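Local atomic coordinates of nicotinate phosphoribosyltransferase (Vibrio cholerae, PDB entry 4HL7), a protein that probably transfers the phosphoribosyl group of 5-phosphoribosyl 1-diphosphate to nicotinate at the expense of ATP, giving nicotinate ribonucleotide for NAD(+) biosynthesis. Residues F8-I12 against E141-R145; A29-Y34 against W234-H238; R69-I75 against L93-H97. Numbering follows the deposited sequence.

Contact 1 (F8-I12 against E141-R145); sequences FSPHI and EVRSR
F8, I12 and R145 hold most of this buried contact between the N-terminal loop 8-12 and one turn of helix 131-147. The loop, extended at F8 and S9 and turning at P10, runs against the helix direction: F8 CA lies 7.7 Å from R145 CA, I12 CA 6.9 Å from E141 CA. F8 (chi1 m) turns one ring face to R145, whose CG stands 3.6 Å from the ring centroid in a CH-pi contact; S144 CB meets the ring edge, 3.6 Å from F8 CE2. An intrahelical i/i+4 salt bridge, R145 NH2 to E141 OE1 2.8 Å, docks the N-terminal segment onto helix 131-147: the guanidinium lies sandwiched between I12 CG1 (3.6 Å from R145 NH2) and F8 CB on the opposite face. R145 NH2 gives a weak hydrogen bond to S9 O (2.7 Å). A water links S9 N (2.9 Å) to E141 OE1 (2.8 Å), while E141 OE2 takes a hydrogen bond from S192 N. I12 CD1 packs 3.9 Å from V142 CG2, beside helix 52-64.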
ATOM      1  N   PHE A   8      19.253  -8.343 -10.397  1.00 28.62           N
ATOM      2  CA  PHE A   8      18.889  -6.955 -10.705  1.00 27.86           C
ATOM      3  C   PHE A   8      18.785  -6.769 -12.213  1.00 30.53           C
ATOM      4  O   PHE A   8      19.741  -7.100 -12.932  1.00 32.34           O
ATOM      5  CB  PHE A   8      19.947  -6.009 -10.184  1.00 27.08           C
ATOM      6  CG  PHE A   8      20.197  -6.120  -8.721  1.00 27.99           C
ATOM      7  CD1 PHE A   8      21.417  -6.607  -8.255  1.00 29.19           C
ATOM      8  CD2 PHE A   8      19.214  -5.736  -7.800  1.00 26.14           C
ATOM      9  CE1 PHE A   8      21.675  -6.713  -6.880  1.00 30.07           C
ATOM     10  CE2 PHE A   8      19.458  -5.818  -6.428  1.00 26.23           C
ATOM     11  CZ  PHE A   8      20.697  -6.335  -5.973  1.00 27.30           C
ATOM     12  N   SER A   9      17.636  -6.267 -12.703  1.00 29.49           N
ATOM     13  CA  SER A   9      17.562  -5.873 -14.127  1.00 30.27           C
ATOM     14  C   SER A   9      18.268  -4.524 -14.342  1.00 31.04           C
ATOM     15  O   SER A   9      18.589  -3.807 -13.350  1.00 28.83           O
ATOM     16  CB  SER A   9      16.101  -5.779 -14.590  1.00 28.66           C
ATOM     17  OG  SER A   9      15.304  -4.996 -13.671  1.00 28.73           O
ATOM     18  N   PRO A  10      18.446  -4.109 -15.626  1.00 31.29           N
ATOM     19  CA  PRO A  10      19.118  -2.837 -15.798  1.00 31.55           C
ATOM     20  C   PRO A  10      18.349  -1.671 -15.209  1.00 33.26           C
ATOM     21  O   PRO A  10      18.946  -0.724 -14.714  1.00 35.73           O
ATOM     22  CB  PRO A  10      19.248  -2.704 -17.336  1.00 31.62           C
ATOM     23  CG  PRO A  10      19.196  -4.089 -17.851  1.00 33.56           C
ATOM     24  CD  PRO A  10      18.248  -4.815 -16.916  1.00 30.31           C
ATOM     25  N   HIS A  11      17.026  -1.758 -15.228  1.00 31.84           N
ATOM     26  CA  HIS A  11      16.182  -0.661 -14.744  1.00 32.45           C
ATOM     27  C   HIS A  11      15.496  -1.069 -13.442  1.00 28.24           C
ATOM     28  O   HIS A  11      15.026  -2.205 -13.312  1.00 31.45           O
ATOM     29  CB  HIS A  11      15.172  -0.275 -15.835  1.00 33.94           C
ATOM     30  CG  HIS A  11      14.476  -1.466 -16.484  1.00 40.95           C
ATOM     31  ND1 HIS A  11      14.889  -2.753 -16.300  1.00 46.23           N
ATOM     32  CD2 HIS A  11      13.357  -1.533 -17.334  1.00 41.71           C
ATOM     33  CE1 HIS A  11      14.079  -3.596 -16.983  1.00 47.54           C
ATOM     34  NE2 HIS A  11      13.137  -2.856 -17.612  1.00 43.82           N
ATOM     35  N   ILE A  12      15.520  -0.169 -12.457  1.00 25.07           N
ATOM     36  CA  ILE A  12      14.830  -0.360 -11.159  1.00 24.45           C
ATOM     37  C   ILE A  12      13.315  -0.226 -11.425  1.00 22.77           C
ATOM     38  O   ILE A  12      12.564  -1.170 -11.229  1.00 23.59           O
ATOM     39  CB  ILE A  12      15.357   0.665 -10.105  1.00 24.72           C
ATOM     40  CG1 ILE A  12      16.845   0.351  -9.794  1.00 26.43           C
ATOM     41  CG2 ILE A  12      14.435   0.701  -8.873  1.00 22.27           C
ATOM     42  CD1 ILE A  12      17.487   1.293  -8.795  1.00 28.57           C
ATOM     43  N   GLU A 141      15.478  -1.064  -3.596  1.00 20.32           N
ATOM     44  CA  GLU A 141      16.395  -1.688  -4.542  1.00 20.87           C
ATOM     45  C   GLU A 141      17.825  -1.105  -4.551  1.00 22.34           C
ATOM     46  O   GLU A 141      18.791  -1.850  -4.810  1.00 23.97           O
ATOM     47  CB  GLU A 141      15.816  -1.724  -5.966  1.00 20.67           C
ATOM     48  CG  GLU A 141      16.777  -2.463  -6.894  1.00 21.60           C
ATOM     49  CD  GLU A 141      16.178  -2.943  -8.180  1.00 22.30           C
ATOM     50  OE1 GLU A 141      16.982  -3.312  -9.068  1.00 25.68           O
ATOM     51  OE2 GLU A 141      14.941  -2.924  -8.334  1.00 22.34           O
ATOM     52  N   VAL A 142      17.959   0.220  -4.395  1.00 21.54           N
ATOM     53  CA  VAL A 142      19.281   0.806  -4.259  1.00 23.58           C
ATOM     54  C   VAL A 142      20.022   0.187  -3.081  1.00 22.88           C
ATOM     55  O   VAL A 142      21.202  -0.226  -3.198  1.00 25.37           O
ATOM     56  CB  VAL A 142      19.202   2.336  -4.127  1.00 22.59           C
ATOM     57  CG1 VAL A 142      20.533   2.911  -3.655  1.00 23.47           C
ATOM     58  CG2 VAL A 142      18.813   2.940  -5.472  1.00 24.35           C
ATOM     59  N   ARG A 143      19.305   0.009  -1.981  1.00 22.94           N
ATOM     60  CA  ARG A 143      19.891  -0.620  -0.801  1.00 24.69           C
ATOM     61  C   ARG A 143      20.317  -2.067  -1.110  1.00 24.53           C
ATOM     62  O   ARG A 143      21.400  -2.497  -0.714  1.00 25.48           O
ATOM     63  CB  ARG A 143      18.884  -0.562   0.363  1.00 25.27           C
ATOM     64  CG  ARG A 143      19.414  -1.053   1.694  1.00 27.64           C
ATOM     65  CD  ARG A 143      18.906  -2.463   2.001  1.00 29.51           C
ATOM     66  NE  ARG A 143      19.008  -2.794   3.433  1.00 29.10           N
ATOM     67  CZ  ARG A 143      18.421  -3.845   4.001  1.00 29.10           C
ATOM     68  NH1 ARG A 143      17.692  -4.684   3.265  1.00 25.65           N
ATOM     69  NH2 ARG A 143      18.535  -4.039   5.312  1.00 29.36           N
ATOM     70  N   SER A 144      19.462  -2.813  -1.802  1.00 22.58           N
ATOM     71  CA  SER A 144      19.834  -4.142  -2.253  1.00 21.86           C
ATOM     72  C   SER A 144      21.102  -4.136  -3.084  1.00 22.71           C
ATOM     73  O   SER A 144      22.029  -4.890  -2.781  1.00 23.73           O
ATOM     74  CB  SER A 144      18.702  -4.829  -3.036  1.00 20.92           C
ATOM     75  OG  SER A 144      17.515  -4.896  -2.219  1.00 19.85           O
ATOM     76  N   ARG A 145      21.140  -3.291  -4.129  1.00 21.57           N
ATOM     77  CA  ARG A 145      22.330  -3.165  -5.002  1.00 23.10           C
ATOM     78  C   ARG A 145      23.573  -2.787  -4.260  1.00 24.96           C
ATOM     79  O   ARG A 145      24.709  -3.245  -4.629  1.00 25.39           O
ATOM     80  CB  ARG A 145      22.049  -2.124  -6.092  1.00 22.98           C
ATOM     81  CG  ARG A 145      21.091  -2.668  -7.115  1.00 23.97           C
ATOM     82  CD  ARG A 145      20.467  -1.548  -7.938  1.00 26.70           C
ATOM     83  NE  ARG A 145      19.534  -2.092  -8.936  1.00 28.23           N
ATOM     84  CZ  ARG A 145      19.671  -1.968 -10.245  1.00 31.48           C
ATOM     85  NH1 ARG A 145      20.759  -1.372 -10.745  1.00 37.18           N
ATOM     86  NH2 ARG A 145      18.743  -2.481 -11.060  1.00 27.34           N
TER
HETATM   87  O   HOH W   1      15.826  -5.224 -10.698  1.00 21.94           O

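Contact 2 (A29-Y34 against W234-H238); sequences AIHHFY and WFMGH
Helix 232-241 meets the C-terminal turn of helix 21-33 through two side chains one turn apart; the backbones stay separated, the nearest CA atoms being those of I30 and W234 at 8.8 Å. W234 (chi1 t) extends its indole across the gap, and its six-membered ring lodges among three side chains: CH2 is 3.7 Å from A29 CB and 3.7 Å from Y34 CE1, CZ3 4.0 Å from I30 CG1. W234 NE1 hydrogen-bonds to A251 O of helix 247-258. The next turn brings H238 (chi1 m), whose ND1 donates to W234 O at 2.8 Å, nearly straight at 175°. This fixes the imidazole so that NE2 reaches Y34 OH at 2.6 Å in a hydrogen bond. Y34 (chi1 m), the first residue to leave helical phi/psi, sets its ring at 54° to the W234 six-membered ring and 74° to that of H238; R254 also hydrogen-bonds to its hydroxyl. Y34, W234 and H238 form an aromatic cluster joining parts of the N-terminal and TIM-barrel-like family regions.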
ATOM      1  N   ALA A  29      -9.476   9.842  -9.277  1.00 16.27           N
ATOM      2  CA  ALA A  29     -10.503  10.446  -8.420  1.00 16.26           C
ATOM      3  C   ALA A  29     -10.082  11.844  -7.990  1.00 17.03           C
ATOM      4  O   ALA A  29     -10.872  12.791  -7.924  1.00 15.28           O
ATOM      5  CB  ALA A  29     -10.772   9.577  -7.173  1.00 16.45           C
ATOM      6  N   ILE A  30      -8.791  11.996  -7.774  1.00 14.92           N
ATOM      7  CA  ILE A  30      -8.209  13.319  -7.348  1.00 15.03           C
ATOM      8  C   ILE A  30      -8.277  14.272  -8.567  1.00 15.58           C
ATOM      9  O   ILE A  30      -8.625  15.481  -8.425  1.00 15.11           O
ATOM     10  CB  ILE A  30      -6.739  13.146  -6.885  1.00 15.17           C
ATOM     11  CG1 ILE A  30      -6.735  12.350  -5.569  1.00 16.69           C
ATOM     12  CG2 ILE A  30      -6.038  14.523  -6.644  1.00 16.99           C
ATOM     13  CD1 ILE A  30      -5.378  11.691  -5.305  1.00 15.58           C
ATOM     14  N   HIS A  31      -7.975  13.755  -9.743  1.00 15.79           N
ATOM     15  CA  HIS A  31      -8.080  14.544 -11.017  1.00 17.63           C
ATOM     16  C   HIS A  31      -9.489  15.109 -11.159  1.00 18.11           C
ATOM     17  O   HIS A  31      -9.676  16.278 -11.512  1.00 17.59           O
ATOM     18  CB  HIS A  31      -7.676  13.633 -12.198  1.00 17.37           C
ATOM     19  CG  HIS A  31      -8.034  14.136 -13.544  1.00 19.58           C
ATOM     20  ND1 HIS A  31      -7.189  14.888 -14.290  1.00 19.80           N
ATOM     21  CD2 HIS A  31      -9.165  13.896 -14.348  1.00 19.04           C
ATOM     22  CE1 HIS A  31      -7.760  15.152 -15.489  1.00 21.47           C
ATOM     23  NE2 HIS A  31      -8.964  14.544 -15.521  1.00 23.02           N
ATOM     24  N   HIS A  32     -10.468  14.278 -10.852  1.00 17.01           N
ATOM     25  CA  HIS A  32     -11.858  14.636 -11.041  1.00 18.04           C
ATOM     26  C   HIS A  32     -12.338  15.633 -10.022  1.00 17.82           C
ATOM     27  O   HIS A  32     -12.950  16.667 -10.393  1.00 18.31           O
ATOM     28  CB  HIS A  32     -12.712  13.353 -10.991  1.00 20.00           C
ATOM     29  CG  HIS A  32     -14.153  13.602 -11.333  1.00 21.29           C
ATOM     30  ND1 HIS A  32     -14.591  13.691 -12.619  1.00 26.13           N
ATOM     31  CD2 HIS A  32     -15.254  13.845 -10.512  1.00 22.42           C
ATOM     32  CE1 HIS A  32     -15.913  13.958 -12.615  1.00 27.55           C
ATOM     33  NE2 HIS A  32     -16.315  14.082 -11.323  1.00 26.18           N
ATOM     34  N   PHE A  33     -12.075  15.398  -8.738  1.00 15.30           N
ATOM     35  CA  PHE A  33     -12.696  16.191  -7.639  1.00 14.73           C
ATOM     36  C   PHE A  33     -11.785  17.302  -7.094  1.00 15.10           C
ATOM     37  O   PHE A  33     -12.275  18.282  -6.497  1.00 15.64           O
ATOM     38  CB  PHE A  33     -13.118  15.253  -6.465  1.00 17.40           C
ATOM     39  CG  PHE A  33     -14.388  14.474  -6.738  1.00 18.49           C
ATOM     40  CD1 PHE A  33     -15.561  15.149  -7.025  1.00 21.80           C
ATOM     41  CD2 PHE A  33     -14.418  13.066  -6.615  1.00 20.48           C
ATOM     42  CE1 PHE A  33     -16.744  14.446  -7.263  1.00 24.93           C
ATOM     43  CE2 PHE A  33     -15.592  12.349  -6.846  1.00 20.53           C
ATOM     44  CZ  PHE A  33     -16.750  13.047  -7.169  1.00 22.49           C
ATOM     45  N   TYR A  34     -10.481  17.077  -7.159  1.00 14.36           N
ATOM     46  CA  TYR A  34      -9.505  17.856  -6.355  1.00 14.79           C
ATOM     47  C   TYR A  34      -8.283  18.246  -7.193  1.00 15.26           C
ATOM     48  O   TYR A  34      -7.149  18.140  -6.744  1.00 14.85           O
ATOM     49  CB  TYR A  34      -9.038  17.040  -5.095  1.00 15.58           C
ATOM     50  CG  TYR A  34     -10.198  16.575  -4.255  1.00 17.10           C
ATOM     51  CD1 TYR A  34     -10.355  15.219  -3.947  1.00 15.75           C
ATOM     52  CD2 TYR A  34     -11.101  17.499  -3.738  1.00 17.25           C
ATOM     53  CE1 TYR A  34     -11.482  14.773  -3.235  1.00 16.36           C
ATOM     54  CE2 TYR A  34     -12.232  17.099  -3.033  1.00 19.63           C
ATOM     55  CZ  TYR A  34     -12.383  15.723  -2.768  1.00 16.78           C
ATOM     56  OH  TYR A  34     -13.472  15.294  -2.038  1.00 18.28           O
ATOM     57  N   TRP A 234      -6.582   8.590   0.976  1.00 13.07           N
ATOM     58  CA  TRP A 234      -7.817   9.167   0.456  1.00 14.99           C
ATOM     59  C   TRP A 234      -8.701   9.631   1.634  1.00 14.49           C
ATOM     60  O   TRP A 234      -9.232  10.758   1.690  1.00 14.17           O
ATOM     61  CB  TRP A 234      -8.514   8.082  -0.371  1.00 14.15           C
ATOM     62  CG  TRP A 234      -9.868   8.458  -0.901  1.00 14.79           C
ATOM     63  CD1 TRP A 234     -11.099   7.918  -0.543  1.00 14.78           C
ATOM     64  CD2 TRP A 234     -10.157   9.448  -1.929  1.00 16.54           C
ATOM     65  NE1 TRP A 234     -12.121   8.468  -1.312  1.00 13.34           N
ATOM     66  CE2 TRP A 234     -11.606   9.417  -2.147  1.00 13.99           C
ATOM     67  CE3 TRP A 234      -9.375  10.322  -2.691  1.00 17.48           C
ATOM     68  CZ2 TRP A 234     -12.225  10.220  -3.087  1.00 14.19           C
ATOM     69  CZ3 TRP A 234     -10.018  11.167  -3.636  1.00 15.94           C
ATOM     70  CH2 TRP A 234     -11.401  11.088  -3.853  1.00 14.66           C
ATOM     71  N   PHE A 235      -8.775   8.787   2.660  1.00 14.60           N
ATOM     72  CA  PHE A 235      -9.610   9.162   3.853  1.00 14.75           C
ATOM     73  C   PHE A 235      -8.949  10.272   4.683  1.00 14.05           C
ATOM     74  O   PHE A 235      -9.625  11.190   5.230  1.00 14.24           O
ATOM     75  CB  PHE A 235      -9.786   7.898   4.688  1.00 14.79           C
ATOM     76  CG  PHE A 235     -10.513   6.821   3.924  1.00 17.78           C
ATOM     77  CD1 PHE A 235      -9.819   5.899   3.166  1.00 18.19           C
ATOM     78  CD2 PHE A 235     -11.885   6.818   3.862  1.00 17.01           C
ATOM     79  CE1 PHE A 235     -10.511   4.965   2.388  1.00 19.23           C
ATOM     80  CE2 PHE A 235     -12.573   5.889   3.060  1.00 19.13           C
ATOM     81  CZ  PHE A 235     -11.872   4.958   2.344  1.00 20.87           C
HETATM   82  N   MSE A 236      -7.616  10.199   4.781  1.00 14.36           N
HETATM   83  CA  MSE A 236      -6.877  11.195   5.588  1.00 14.31           C
HETATM   84  C   MSE A 236      -6.974  12.548   4.901  1.00 14.34           C
HETATM   85  O   MSE A 236      -7.220  13.541   5.554  1.00 13.37           O
HETATM   86  CB  MSE A 236      -5.379  10.750   5.621  1.00 13.86           C
HETATM   87  CG  MSE A 236      -5.239   9.553   6.571  1.00 13.72           C
HETATM   88 SE   MSE A 236      -3.463   8.726   6.216  1.00 21.10          SE
HETATM   89  CE  MSE A 236      -2.443  10.036   7.261  1.00 18.63           C
ATOM     90  N   GLY A 237      -6.788  12.591   3.563  1.00 15.45           N
ATOM     91  CA  GLY A 237      -6.880  13.895   2.852  1.00 13.83           C
ATOM     92  C   GLY A 237      -8.224  14.584   3.117  1.00 14.64           C
ATOM     93  O   GLY A 237      -8.307  15.801   3.222  1.00 14.80           O
ATOM     94  N   HIS A 238      -9.301  13.804   3.191  1.00 11.63           N
ATOM     95  CA  HIS A 238     -10.627  14.401   3.496  1.00 14.03           C
ATOM     96  C   HIS A 238     -10.735  15.101   4.812  1.00 13.37           C
ATOM     97  O   HIS A 238     -11.634  15.919   5.010  1.00 13.58           O
ATOM     98  CB  HIS A 238     -11.770  13.388   3.269  1.00 12.19           C
ATOM     99  CG  HIS A 238     -12.105  13.222   1.797  1.00 13.13           C
ATOM    100  ND1 HIS A 238     -11.364  12.448   0.979  1.00 14.96           N
ATOM    101  CD2 HIS A 238     -13.020  13.891   0.975  1.00 14.53           C
ATOM    102  CE1 HIS A 238     -11.838  12.540  -0.298  1.00 13.05           C
ATOM    103  NE2 HIS A 238     -12.856  13.421  -0.298  1.00 14.22           N
TER

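Contact 3 (R69-I75 against L93-H97); sequences RFSDADI and LRYFH
Local and partly buried, this contact sets the loop leading into helix 72-81, with that helix's first turn, against the turn at the end of helix 87-93 in the N-terminal region. CA atoms of R69 and H97, and of F70 and R94, lie 6.0 Å apart. F70 (chi1 m) is the apolar centre: L93 CD1 sits over its face, 4.0 Å from the ring centroid (CH-pi), and F96 CD2 meets its edge, 4.1 Å from F70 CE2. I75 CD1 packs 3.6 Å from L93 CB. Helix 21-33 covers this cluster through I24 and M27. S71 N-caps helix 72-81 in a capping box with D74. At the exposed edge the R69 guanidinium faces H97 CB (R69 NH1 3.3 Å away), its NH1 hydrogen-bonding to G66 O; R94 NH1 is 4.5 Å from D72 OD2. A water accepts from F70 N (2.7 Å) and donates to L93 O (2.9 Å) and F96 O (2.5 Å). The chemistry is thus apolar packing inside, arginine side chains laid along the outer edge without a salt bridge across, and a water joining the backbones.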
ATOM      1  N   ARG A  69       7.670   8.491 -19.105  1.00 22.29           N
ATOM      2  CA  ARG A  69       6.410   8.977 -19.709  1.00 23.29           C
ATOM      3  C   ARG A  69       5.429   7.828 -19.783  1.00 23.93           C
ATOM      4  O   ARG A  69       5.862   6.684 -19.856  1.00 24.70           O
ATOM      5  CB  ARG A  69       6.695   9.500 -21.128  1.00 25.46           C
ATOM      6  CG  ARG A  69       7.728  10.636 -21.176  1.00 28.57           C
ATOM      7  CD  ARG A  69       7.049  11.931 -20.730  1.00 30.96           C
ATOM      8  NE  ARG A  69       7.863  13.144 -20.900  1.00 34.05           N
ATOM      9  CZ  ARG A  69       8.815  13.552 -20.047  1.00 36.16           C
ATOM     10  NH1 ARG A  69       9.122  12.843 -18.957  1.00 31.90           N
ATOM     11  NH2 ARG A  69       9.467  14.673 -20.283  1.00 34.18           N
ATOM     12  N   PHE A  70       4.125   8.107 -19.852  1.00 24.12           N
ATOM     13  CA  PHE A  70       3.203   7.022 -20.246  1.00 24.70           C
ATOM     14  C   PHE A  70       3.272   6.842 -21.752  1.00 26.81           C
ATOM     15  O   PHE A  70       3.068   7.829 -22.478  1.00 31.87           O
ATOM     16  CB  PHE A  70       1.766   7.356 -19.828  1.00 24.65           C
ATOM     17  CG  PHE A  70       1.513   7.223 -18.343  1.00 23.14           C
ATOM     18  CD1 PHE A  70       1.241   5.980 -17.764  1.00 22.70           C
ATOM     19  CD2 PHE A  70       1.574   8.336 -17.511  1.00 22.31           C
ATOM     20  CE1 PHE A  70       1.013   5.882 -16.383  1.00 21.84           C
ATOM     21  CE2 PHE A  70       1.346   8.241 -16.136  1.00 23.71           C
ATOM     22  CZ  PHE A  70       1.050   7.010 -15.560  1.00 20.77           C
ATOM     23  N   SER A  71       3.441   5.604 -22.225  1.00 27.79           N
ATOM     24  CA  SER A  71       3.512   5.311 -23.675  1.00 28.71           C
ATOM     25  C   SER A  71       2.101   5.074 -24.182  1.00 32.22           C
ATOM     26  O   SER A  71       1.166   4.880 -23.400  1.00 27.73           O
ATOM     27  CB  SER A  71       4.365   4.088 -23.954  1.00 31.08           C
ATOM     28  OG  SER A  71       3.690   2.900 -23.567  1.00 30.15           O
ATOM     29  N   ASP A  72       1.907   5.089 -25.496  1.00 34.75           N
ATOM     30  CA  ASP A  72       0.553   4.805 -25.996  1.00 37.72           C
ATOM     31  C   ASP A  72       0.131   3.404 -25.616  1.00 32.71           C
ATOM     32  O   ASP A  72      -1.039   3.185 -25.277  1.00 31.55           O
ATOM     33  CB  ASP A  72       0.441   5.055 -27.515  1.00 44.91           C
ATOM     34  CG  ASP A  72       0.727   6.475 -27.861  1.00 51.51           C
ATOM     35  OD1 ASP A  72       1.725   6.705 -28.577  1.00 65.33           O
ATOM     36  OD2 ASP A  72      -0.007   7.375 -27.357  1.00 59.16           O
ATOM     37  N   ALA A  73       1.097   2.489 -25.581  1.00 31.39           N
ATOM     38  CA  ALA A  73       0.854   1.149 -25.152  1.00 30.07           C
ATOM     39  C   ALA A  73       0.443   1.037 -23.687  1.00 30.83           C
ATOM     40  O   ALA A  73      -0.355   0.156 -23.352  1.00 32.53           O
ATOM     41  CB  ALA A  73       2.054   0.252 -25.419  1.00 35.94           C
ATOM     42  N   ASP A  74       1.009   1.880 -22.809  1.00 26.91           N
ATOM     43  CA  ASP A  74       0.564   1.894 -21.419  1.00 25.05           C
ATOM     44  C   ASP A  74      -0.877   2.336 -21.368  1.00 24.94           C
ATOM     45  O   ASP A  74      -1.695   1.802 -20.582  1.00 25.01           O
ATOM     46  CB  ASP A  74       1.390   2.880 -20.596  1.00 26.29           C
ATOM     47  CG  ASP A  74       2.859   2.461 -20.456  1.00 26.67           C
ATOM     48  OD1 ASP A  74       3.174   1.274 -20.617  1.00 26.78           O
ATOM     49  OD2 ASP A  74       3.689   3.350 -20.239  1.00 27.03           O
ATOM     50  N   ILE A  75      -1.185   3.376 -22.129  1.00 24.00           N
ATOM     51  CA  ILE A  75      -2.542   3.957 -22.115  1.00 25.10           C
ATOM     52  C   ILE A  75      -3.569   2.969 -22.698  1.00 24.32           C
ATOM     53  O   ILE A  75      -4.699   2.812 -22.135  1.00 24.42           O
ATOM     54  CB  ILE A  75      -2.608   5.324 -22.815  1.00 28.44           C
ATOM     55  CG1 ILE A  75      -1.619   6.306 -22.155  1.00 29.00           C
ATOM     56  CG2 ILE A  75      -4.011   5.934 -22.694  1.00 26.91           C
ATOM     57  CD1 ILE A  75      -1.955   6.668 -20.729  1.00 29.99           C
ATOM     58  N   LEU A  93      -3.043  11.706 -19.260  1.00 24.57           N
ATOM     59  CA  LEU A  93      -1.735  10.970 -18.966  1.00 26.77           C
ATOM     60  C   LEU A  93      -0.715  11.032 -20.089  1.00 33.97           C
ATOM     61  O   LEU A  93       0.507  10.944 -19.854  1.00 32.02           O
ATOM     62  CB  LEU A  93      -2.008   9.540 -18.626  1.00 25.74           C
ATOM     63  CG  LEU A  93      -2.743   9.397 -17.331  1.00 20.58           C
ATOM     64  CD1 LEU A  93      -2.588   7.907 -16.951  1.00 20.86           C
ATOM     65  CD2 LEU A  93      -2.050  10.237 -16.222  1.00 21.59           C
ATOM     66  N   ARG A  94      -1.214  11.238 -21.306  1.00 38.92           N
ATOM     67  CA  ARG A  94      -0.377  11.309 -22.516  1.00 45.61           C
ATOM     68  C   ARG A  94       0.673  12.415 -22.461  1.00 44.49           C
ATOM     69  O   ARG A  94       1.718  12.301 -23.099  1.00 53.34           O
ATOM     70  CB  ARG A  94      -1.243  11.463 -23.789  1.00 45.92           C
ATOM     71  CG  ARG A  94      -1.526  10.137 -24.502  1.00 56.95           C
ATOM     72  CD  ARG A  94      -2.218  10.326 -25.857  1.00 51.59           C
ATOM     73  NE  ARG A  94      -3.655  10.540 -25.683  1.00 59.57           N
ATOM     74  CZ  ARG A  94      -4.572   9.580 -25.787  1.00 58.52           C
ATOM     75  NH1 ARG A  94      -4.187   8.330 -26.077  1.00 48.76           N
ATOM     76  NH2 ARG A  94      -5.870   9.866 -25.610  1.00 49.58           N
ATOM     77  N   TYR A  95       0.394  13.475 -21.709  1.00 36.67           N
ATOM     78  CA  TYR A  95       1.339  14.535 -21.515  1.00 34.09           C
ATOM     79  C   TYR A  95       1.944  14.537 -20.089  1.00 31.55           C
ATOM     80  O   TYR A  95       2.819  15.338 -19.802  1.00 36.59           O
ATOM     81  CB  TYR A  95       0.790  15.963 -21.973  1.00 34.28           C
ATOM     82  CG  TYR A  95      -0.514  16.468 -21.341  1.00 32.11           C
ATOM     83  CD1 TYR A  95      -0.532  17.045 -20.068  1.00 30.16           C
ATOM     84  CD2 TYR A  95      -1.713  16.404 -22.039  1.00 30.07           C
ATOM     85  CE1 TYR A  95      -1.724  17.462 -19.482  1.00 31.47           C
ATOM     86  CE2 TYR A  95      -2.883  16.847 -21.491  1.00 26.75           C
ATOM     87  CZ  TYR A  95      -2.891  17.381 -20.221  1.00 27.76           C
ATOM     88  OH  TYR A  95      -4.040  17.770 -19.668  1.00 28.10           O
ATOM     89  N   PHE A  96       1.499  13.650 -19.195  1.00 27.89           N
ATOM     90  CA  PHE A  96       1.926  13.791 -17.778  1.00 24.02           C
ATOM     91  C   PHE A  96       3.407  13.402 -17.572  1.00 23.13           C
ATOM     92  O   PHE A  96       3.853  12.357 -18.058  1.00 27.42           O
ATOM     93  CB  PHE A  96       1.088  12.924 -16.823  1.00 22.17           C
ATOM     94  CG  PHE A  96       1.571  12.978 -15.416  1.00 21.49           C
ATOM     95  CD1 PHE A  96       1.266  14.082 -14.607  1.00 20.02           C
ATOM     96  CD2 PHE A  96       2.373  11.972 -14.893  1.00 22.73           C
ATOM     97  CE1 PHE A  96       1.755  14.159 -13.318  1.00 23.68           C
ATOM     98  CE2 PHE A  96       2.853  12.066 -13.592  1.00 25.10           C
ATOM     99  CZ  PHE A  96       2.541  13.155 -12.815  1.00 21.36           C
ATOM    100  N   HIS A  97       4.122  14.217 -16.778  1.00 21.51           N
ATOM    101  CA  HIS A  97       5.355  13.760 -16.174  1.00 22.66           C
ATOM    102  C   HIS A  97       5.667  14.412 -14.842  1.00 22.64           C
ATOM    103  O   HIS A  97       5.068  15.429 -14.466  1.00 22.88           O
ATOM    104  CB  HIS A  97       6.528  13.932 -17.155  1.00 23.89           C
ATOM    105  CG  HIS A  97       6.803  15.376 -17.545  1.00 26.47           C
ATOM    106  ND1 HIS A  97       7.386  16.260 -16.700  1.00 28.53           N
ATOM    107  CD2 HIS A  97       6.650  16.039 -18.768  1.00 28.21           C
ATOM    108  CE1 HIS A  97       7.563  17.451 -17.338  1.00 29.48           C
ATOM    109  NE2 HIS A  97       7.108  17.308 -18.604  1.00 33.23           N
TER
HETATM  110  O   HOH W   2       3.378  10.729 -19.908  1.00 27.36           O

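How the contacts relate
Helix 21-33 ties contacts 2 and 3 together: its last turn belongs to contact 2, and earlier turns lie against the apolar cluster round F70 in contact 3. R126 and neighbouring residues of helix 125-128 also touch both. Their nearest atoms are about 6 Å apart, their centres 22 Å. Contact 1 stands farther off, its centre 24 Å from contact 3 and 32 Å from contact 2, with nearest atoms about 11 Å and about 23 Å away and no touch. Along the chain, contact 3 is nested inside the loops closed by contacts 1 and 2, which cross each other. Segment 234-238 of contact 2 lies on helix 232-241; its W234 follows H232, the predicted autophosphorylation site, unmodified here, by two residues.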